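Local atomic coordinates of PDZ domain protein (PDB entry 4L8N), a protein that is of unknown function but combines PDZ domains with a DUF4136 domain and binds magnesium ions. Residues 14-19 with 65-70; 21-26 with 133-138; 30-35 with 291-296. All coordinates share one frame; numbering follows the deposited sequence.

Interaction 1 (14-19 with 65-70)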
# COMPACT_ATOMS: atom_id res chain seq x y z
N PHE A 14 1.22 -27.19 -20.81
CA PHE A 14 1.51 -26.23 -19.75
C PHE A 14 2.07 -24.92 -20.28
O PHE A 14 2.70 -24.91 -21.33
CB PHE A 14 2.51 -26.81 -18.71
CG PHE A 14 3.84 -27.27 -19.26
CD1 PHE A 14 4.87 -26.36 -19.48
CD2 PHE A 14 4.08 -28.61 -19.50
CE1 PHE A 14 6.10 -26.78 -19.99
CE2 PHE A 14 5.31 -29.04 -19.99
CZ PHE A 14 6.31 -28.12 -20.25
N THR A 15 1.89 -23.84 -19.50
CA THR A 15 2.46 -22.51 -19.75
C THR A 15 3.60 -22.33 -18.74
O THR A 15 3.53 -22.87 -17.64
CB THR A 15 1.41 -21.39 -19.67
OG1 THR A 15 0.88 -21.28 -18.35
CG2 THR A 15 0.27 -21.57 -20.66
N TYR A 16 4.66 -21.61 -19.12
CA TYR A 16 5.80 -21.41 -18.23
C TYR A 16 6.45 -20.04 -18.40
O TYR A 16 6.19 -19.32 -19.37
CB TYR A 16 6.86 -22.51 -18.47
CG TYR A 16 7.63 -22.36 -19.77
CD1 TYR A 16 7.16 -22.92 -20.96
CD2 TYR A 16 8.85 -21.68 -19.81
CE1 TYR A 16 7.87 -22.79 -22.16
CE2 TYR A 16 9.55 -21.51 -21.01
CZ TYR A 16 9.06 -22.09 -22.18
OH TYR A 16 9.76 -21.97 -23.35
N ASP A 17 7.37 -19.72 -17.47
CA ASP A 17 8.23 -18.55 -17.46
C ASP A 17 9.67 -18.97 -17.36
O ASP A 17 9.94 -20.04 -16.81
CB ASP A 17 7.94 -17.71 -16.21
CG ASP A 17 6.80 -16.71 -16.26
OD1 ASP A 17 6.36 -16.37 -17.38
OD2 ASP A 17 6.41 -16.22 -15.18
N ILE A 18 10.60 -18.13 -17.77
CA ILE A 18 12.00 -18.35 -17.43
C ILE A 18 12.13 -17.49 -16.16
O ILE A 18 12.07 -16.26 -16.25
CB ILE A 18 13.04 -18.09 -18.56
CG1 ILE A 18 13.02 -19.24 -19.58
CG2 ILE A 18 14.46 -17.94 -18.00
CD1 ILE A 18 12.24 -18.97 -20.79
N SER A 19 12.09 -18.15 -14.98
CA SER A 19 12.09 -17.54 -13.65
C SER A 19 13.20 -16.53 -13.44
O SER A 19 14.37 -16.79 -13.73
CB SER A 19 12.16 -18.59 -12.56
OG SER A 19 12.32 -18.02 -11.27
N ASP A 65 17.04 -18.87 -25.27
CA ASP A 65 16.38 -18.76 -26.57
C ASP A 65 16.07 -20.11 -27.20
O ASP A 65 15.12 -20.19 -27.99
CB ASP A 65 17.25 -17.94 -27.54
CG ASP A 65 17.58 -16.55 -27.04
OD1 ASP A 65 16.64 -15.72 -26.92
OD2 ASP A 65 18.77 -16.28 -26.75
N GLU A 66 16.85 -21.17 -26.88
CA GLU A 66 16.64 -22.49 -27.47
C GLU A 66 15.88 -23.49 -26.55
O GLU A 66 15.74 -24.66 -26.92
CB GLU A 66 17.96 -23.11 -27.99
CG GLU A 66 19.16 -23.04 -27.07
CD GLU A 66 20.48 -23.45 -27.70
OE1 GLU A 66 20.50 -24.46 -28.44
OE2 GLU A 66 21.50 -22.76 -27.44
N ILE A 67 15.31 -23.01 -25.41
CA ILE A 67 14.51 -23.85 -24.51
C ILE A 67 13.16 -24.20 -25.19
O ILE A 67 12.81 -25.38 -25.16
CB ILE A 67 14.34 -23.26 -23.08
CG1 ILE A 67 15.46 -23.79 -22.17
CG2 ILE A 67 12.94 -23.54 -22.46
CD1 ILE A 67 15.72 -22.99 -20.95
N PRO A 68 12.40 -23.25 -25.84
CA PRO A 68 11.12 -23.65 -26.47
C PRO A 68 11.25 -24.72 -27.56
O PRO A 68 10.37 -25.57 -27.66
CB PRO A 68 10.60 -22.34 -27.08
CG PRO A 68 11.77 -21.44 -27.13
CD PRO A 68 12.61 -21.80 -25.96
N GLN A 69 12.35 -24.69 -28.35
CA GLN A 69 12.62 -25.67 -29.42
C GLN A 69 12.97 -27.03 -28.83
O GLN A 69 12.54 -28.05 -29.38
CB GLN A 69 13.76 -25.19 -30.35
CG GLN A 69 13.39 -24.03 -31.29
CD GLN A 69 13.31 -22.68 -30.59
OE1 GLN A 69 14.15 -22.33 -29.75
NE2 GLN A 69 12.29 -21.90 -30.93
N LEU A 70 13.74 -27.05 -27.72
CA LEU A 70 14.17 -28.25 -27.01
C LEU A 70 13.00 -28.93 -26.31
O LEU A 70 13.01 -30.15 -26.14
CB LEU A 70 15.26 -27.89 -26.00
CG LEU A 70 16.47 -28.82 -25.97
CD1 LEU A 70 17.32 -28.66 -27.22
CD2 LEU A 70 17.30 -28.57 -24.74
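The phenol ring of Tyr-16 is the flat group of this contact, and Ile-67 CG2 approaches it obliquely. The outer end of the ring does most of the touching. Tyr-16 OH lies 3.7 Å from Ile-67 CG2, while its ring carbon CZ is 4.2 Å from the same methyl. The hydroxyl also rests on the pyrrolidine of the next residue, with OH 3.8 Å from Pro-68 CB and 3.9 Å from Pro-68 CD. These are van der Waals contacts onto carbon. A chi1 of 73° sets Tyr-16 CG between its own backbone N and carbonyl carbon, and the ring is carried out from the strand toward the helix. The ring spans a wide gap: the nearest alpha carbons, Tyr-16 CA and Pro-68 CA, are 10.1 Å apart. On the helical side, Glu-66 is the N-cap, and its carbonyl O accepts from Leu-70 N at 3.2 Å, which places Ile-67 and Pro-68 in the first turn. Within the PDZ range, strand 8-18, which carries the Gly-Phe pair, and helix 67-71 probably correspond to the strand and helix that flank the peptide groove in canonical PDZ domains; Tyr-16 would then span that groove, and peptide binding is not established here.

Interaction 2 (21-26 with 133-138)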
# COMPACT_ATOMS: atom_id res chain seq x y z
N SER A 21 13.03 -15.07 -10.30
CA SER A 21 13.06 -15.19 -8.84
C SER A 21 14.35 -15.81 -8.38
O SER A 21 14.77 -16.82 -8.93
CB SER A 21 11.88 -16.03 -8.36
OG SER A 21 12.09 -16.51 -7.04
N LYS A 22 14.98 -15.21 -7.37
CA LYS A 22 16.26 -15.68 -6.82
C LYS A 22 16.09 -16.90 -5.91
O LYS A 22 17.06 -17.61 -5.66
CB LYS A 22 16.98 -14.56 -6.02
CG LYS A 22 17.18 -13.22 -6.76
CD LYS A 22 18.27 -13.26 -7.85
CE LYS A 22 18.17 -12.08 -8.81
NZ LYS A 22 19.09 -12.23 -9.98
N ASN A 23 14.87 -17.13 -5.41
CA ASN A 23 14.59 -18.18 -4.43
C ASN A 23 13.83 -19.39 -5.00
O ASN A 23 13.59 -20.35 -4.28
CB ASN A 23 13.81 -17.59 -3.27
CG ASN A 23 14.43 -16.32 -2.73
OD1 ASN A 23 14.05 -15.22 -3.09
ND2 ASN A 23 15.47 -16.46 -1.92
N TRP A 24 13.47 -19.35 -6.29
CA TRP A 24 12.74 -20.44 -6.93
C TRP A 24 13.10 -20.60 -8.39
O TRP A 24 12.72 -19.75 -9.21
CB TRP A 24 11.22 -20.25 -6.81
CG TRP A 24 10.46 -21.50 -7.12
CD1 TRP A 24 9.62 -21.72 -8.17
CD2 TRP A 24 10.60 -22.77 -6.45
NE1 TRP A 24 9.18 -23.02 -8.16
CE2 TRP A 24 9.77 -23.69 -7.13
CE3 TRP A 24 11.32 -23.20 -5.32
CZ2 TRP A 24 9.61 -25.01 -6.69
CZ3 TRP A 24 11.16 -24.51 -4.90
CH2 TRP A 24 10.30 -25.39 -5.57
N GLY A 25 13.82 -21.69 -8.68
CA GLY A 25 14.25 -22.07 -10.03
C GLY A 25 14.77 -20.94 -10.88
O GLY A 25 14.28 -20.74 -12.00
N ASN A 26 15.76 -20.19 -10.36
CA ASN A 26 16.36 -19.04 -11.04
C ASN A 26 16.95 -19.42 -12.41
O ASN A 26 17.69 -20.41 -12.53
CB ASN A 26 17.42 -18.39 -10.16
CG ASN A 26 17.74 -16.96 -10.55
OD1 ASN A 26 16.99 -16.29 -11.27
ND2 ASN A 26 18.85 -16.43 -10.03
N THR A 133 3.86 -8.73 -1.02
CA THR A 133 4.64 -9.97 -0.89
C THR A 133 6.09 -9.59 -0.92
O THR A 133 6.57 -9.01 -1.89
CB THR A 133 4.24 -11.03 -1.96
OG1 THR A 133 2.82 -11.06 -2.00
CG2 THR A 133 4.71 -12.43 -1.61
N THR A 134 6.77 -9.89 0.20
CA THR A 134 8.16 -9.55 0.48
C THR A 134 8.93 -10.80 0.82
O THR A 134 8.48 -11.60 1.64
CB THR A 134 8.24 -8.56 1.64
OG1 THR A 134 7.20 -7.59 1.54
CG2 THR A 134 9.61 -7.89 1.74
N VAL A 135 10.09 -10.96 0.20
CA VAL A 135 10.96 -12.09 0.43
C VAL A 135 12.33 -11.59 0.89
O VAL A 135 12.67 -10.42 0.67
CB VAL A 135 11.07 -13.06 -0.79
CG1 VAL A 135 9.68 -13.52 -1.25
CG2 VAL A 135 11.84 -12.43 -1.95
N THR A 136 13.12 -12.51 1.50
CA THR A 136 14.50 -12.29 1.95
C THR A 136 15.36 -11.86 0.74
O THR A 136 15.10 -12.25 -0.40
CB THR A 136 15.06 -13.54 2.67
OG1 THR A 136 16.39 -13.28 3.13
CG2 THR A 136 15.04 -14.82 1.80
N SER A 137 16.37 -11.02 1.00
CA SER A 137 17.25 -10.54 -0.05
C SER A 137 18.35 -11.58 -0.31
O SER A 137 19.04 -11.50 -1.33
CB SER A 137 17.83 -9.17 0.30
OG SER A 137 18.44 -9.18 1.58
N ASP A 138 18.47 -12.59 0.59
CA ASP A 138 19.40 -13.73 0.44
C ASP A 138 18.84 -14.65 -0.64
O ASP A 138 17.63 -14.92 -0.65
CB ASP A 138 19.59 -14.48 1.77
CG ASP A 138 20.07 -13.61 2.92
OD1 ASP A 138 20.78 -12.60 2.66
OD2 ASP A 138 19.75 -13.93 4.08
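Asn-23 reaches Asp-138 and Val-135 because its CG stands beside the backbone N and anti to the carbonyl carbon (chi1 -49°), sending the amide out of the 21-26 loop. Val-135 turns its CG2 branch, set between its own N and carbonyl carbon, to the oxygen side of that amide. Asn-23 OD1 and Val-135 CG2 are 3.7 Å apart, and the two side chains run past one another in opposite senses. At the nitrogen end, Asn-23 ND2 donates to the backbone Asp-138 O at 2.9 Å, with an N-H...O angle of 146°. The bond lies in the carbonyl plane, and the acceptor is only 7° out of the amide plane, so both flat groups are well turned for it. ND2 also donates to Val-140 O, and two bonds therefore fix the rotation of this buried amide, while Thr-136 CG2 packs 4.1 Å from Asn-23 ND2. Just before it the chain makes an ST turn, in which Ser-21 OG accepts from Asn-23 N at 3.3 Å. On the other segment Thr-136 OG1 receives a long, weak bond from Asp-138 N, and the Asp-138 carboxylate forms a salt bridge with Arg-257. A leucine in place of Asn-23 would probably leave the carbonyls of Asp-138 and Val-140 without this donor and weaken the hold on the loop, although the backbone bond of this residue to Phe-142 could remain. The polar part of this contact between the PDZ and DUF4136 ranges is one amide donor on main-chain oxygens, so it probably responds to backbone position and amide orientation more than to charge.

Interaction 3 (30-35 with 291-296)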
# COMPACT_ATOMS: atom_id res chain seq x y z
N VAL A 30 9.81 -22.39 -15.11
CA VAL A 30 8.91 -22.61 -13.97
C VAL A 30 7.50 -22.65 -14.54
O VAL A 30 7.08 -21.69 -15.19
CB VAL A 30 9.04 -21.55 -12.81
CG1 VAL A 30 7.89 -21.65 -11.81
CG2 VAL A 30 10.38 -21.68 -12.09
N ILE A 31 6.78 -23.75 -14.30
CA ILE A 31 5.43 -23.98 -14.79
C ILE A 31 4.44 -23.07 -14.07
O ILE A 31 4.36 -23.12 -12.85
CB ILE A 31 5.04 -25.48 -14.62
CG1 ILE A 31 6.16 -26.45 -15.03
CG2 ILE A 31 3.68 -25.80 -15.19
CD1 ILE A 31 6.44 -26.64 -16.39
N LYS A 32 3.64 -22.32 -14.85
CA LYS A 32 2.63 -21.38 -14.36
C LYS A 32 1.22 -21.98 -14.34
O LYS A 32 0.40 -21.63 -13.46
CB LYS A 32 2.60 -20.13 -15.25
CG LYS A 32 3.79 -19.20 -15.10
CD LYS A 32 3.49 -17.85 -15.76
CE LYS A 32 3.37 -17.90 -17.27
NZ LYS A 32 2.72 -16.67 -17.79
N SER A 33 0.88 -22.76 -15.37
CA SER A 33 -0.44 -23.36 -15.48
C SER A 33 -0.38 -24.62 -16.30
O SER A 33 0.42 -24.71 -17.22
CB SER A 33 -1.44 -22.38 -16.09
OG SER A 33 -1.31 -22.38 -17.50
N ILE A 34 -1.27 -25.55 -15.99
CA ILE A 34 -1.41 -26.82 -16.66
C ILE A 34 -2.68 -26.76 -17.49
O ILE A 34 -3.70 -26.28 -17.01
CB ILE A 34 -1.39 -27.95 -15.59
CG1 ILE A 34 0.06 -28.38 -15.30
CG2 ILE A 34 -2.17 -29.18 -16.02
CD1 ILE A 34 0.69 -27.59 -14.35
N ILE A 35 -2.60 -27.23 -18.73
CA ILE A 35 -3.76 -27.21 -19.60
C ILE A 35 -4.66 -28.43 -19.26
O ILE A 35 -4.21 -29.56 -19.30
CB ILE A 35 -3.31 -27.14 -21.07
CG1 ILE A 35 -2.77 -25.72 -21.33
CG2 ILE A 35 -4.46 -27.48 -22.04
CD1 ILE A 35 -1.62 -25.66 -22.16
N TYR A 291 6.92 -19.41 -5.72
CA TYR A 291 7.22 -18.58 -6.87
C TYR A 291 6.52 -17.22 -6.78
O TYR A 291 5.34 -17.09 -7.08
CB TYR A 291 6.85 -19.33 -8.16
CG TYR A 291 7.24 -18.61 -9.43
CD1 TYR A 291 8.54 -18.17 -9.64
CD2 TYR A 291 6.31 -18.42 -10.46
CE1 TYR A 291 8.90 -17.52 -10.81
CE2 TYR A 291 6.66 -17.78 -11.64
CZ TYR A 291 7.96 -17.32 -11.82
OH TYR A 291 8.31 -16.71 -13.00
N THR A 292 7.30 -16.20 -6.36
CA THR A 292 6.90 -14.81 -6.20
C THR A 292 7.41 -13.99 -7.39
O THR A 292 8.63 -13.89 -7.59
CB THR A 292 7.44 -14.25 -4.86
OG1 THR A 292 6.91 -14.99 -3.76
CG2 THR A 292 7.10 -12.78 -4.65
N LYS A 293 6.49 -13.39 -8.17
CA LYS A 293 6.90 -12.50 -9.25
C LYS A 293 6.27 -11.08 -9.09
O LYS A 293 6.81 -10.13 -9.65
CB LYS A 293 6.70 -13.09 -10.66
CG LYS A 293 5.32 -13.56 -11.09
CD LYS A 293 5.34 -13.83 -12.60
CE LYS A 293 4.13 -14.59 -13.09
NZ LYS A 293 3.94 -14.44 -14.56
N TYR A 294 5.22 -10.92 -8.26
CA TYR A 294 4.58 -9.61 -7.97
C TYR A 294 4.73 -9.23 -6.52
O TYR A 294 4.22 -9.91 -5.64
CB TYR A 294 3.09 -9.62 -8.35
CG TYR A 294 2.89 -9.84 -9.82
CD1 TYR A 294 3.12 -8.82 -10.74
CD2 TYR A 294 2.58 -11.10 -10.32
CE1 TYR A 294 3.01 -9.04 -12.11
CE2 TYR A 294 2.46 -11.33 -11.69
CZ TYR A 294 2.67 -10.29 -12.58
OH TYR A 294 2.56 -10.49 -13.93
N GLY A 295 5.40 -8.11 -6.27
CA GLY A 295 5.62 -7.63 -4.92
C GLY A 295 4.50 -6.82 -4.30
O GLY A 295 4.33 -6.84 -3.08
N ARG A 296 3.73 -6.08 -5.12
CA ARG A 296 2.73 -5.18 -4.53
C ARG A 296 1.26 -5.39 -4.92
O ARG A 296 0.42 -5.22 -4.03
CB ARG A 296 3.11 -3.71 -4.79
CG ARG A 296 3.00 -2.87 -3.51
CD ARG A 296 3.49 -1.45 -3.68
NE ARG A 296 2.63 -0.66 -4.57
CZ ARG A 296 1.56 0.03 -4.16
NH1 ARG A 296 1.21 0.03 -2.88
NH2 ARG A 296 0.85 0.73 -5.04
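Val-30 opens the walk with a CH-pi contact to Tyr-291. Its CG1 sits over the centre of one face of the phenol ring, 3.9 Å from the Tyr-291 centroid and 12° off the ring normal; the nearest ring atom is Tyr-291 CD2, 3.8 Å from Val-30 CG1. The methyl is in place because CG1 lies anti to the backbone N of Val-30 (chi1 168°), and Tyr-291 is itself held at its far end, where OH is hydrogen-bonded to Asp-17 OD2. Ile-31 turns its CB away from the 291-296 loop and packs on Phe-14 and Asp-49 instead. Lys-32 comes back to the contact. Its chain, bent at chi3 (-67°), crosses the extended chain of Lys-293 at about a right angle, with Lys-32 CD 3.6 Å from Lys-293 NZ. The two ammonium atoms, Lys-32 NZ and Lys-293 NZ, are 4.1 Å apart, a closeness that is probably tolerated because anions lie near both. Lys-293 NZ makes a salt bridge with Asp-17 and a hydrogen bond to Lys-457 O, while Lys-32 NZ makes long, weak ion pairs with Asp-17 and the C-terminal carboxylate of Lys-457. Lys-32 and Ser-33 together face Thr-15 in a classic beta bulge, and Ser-33 then packs on Glu-455. Further along, Ile-35 leaves the strand and rests on Arg-11. Away from the magnesium site, the contact packs strand 29-34, an outermost strand of the PDZ sheet within this chain, next to strand 8-18, on a loop leading into the large mixed sheet. That loop runs from helix 274-285 to strand 298-309, and touches strand 123-135 through Thr-292 and strand 438-456 through Tyr-294.

How the interactions relate
Interactions 1 and 3 share the PDZ sheet, their centres about 14 Å apart: Thr-15 O and Lys-32 N lie 2.8 Å from each other across neighbouring strands 8-18 and 29-34. Interaction 2, centred about 13 Å from the centre of interaction 3 and 20 Å from that of interaction 1, has its 21-26 loop just after strand 8-18, where Ser-19 OG probably hydrogen-bonds Trp-24 O at 2.7 Å. Trp-24 CD1 in turn packs 3.7 Å from Tyr-291 CB, and Thr-133 N probably bonds Gly-295 O at 2.8 Å. Interactions 2 and 3 are probably parts of one joint between the PDZ and large mixed sheets, whereas interaction 1 is internal to the PDZ domain. All lie away from the magnesium ligands Glu-239 and Asp-270.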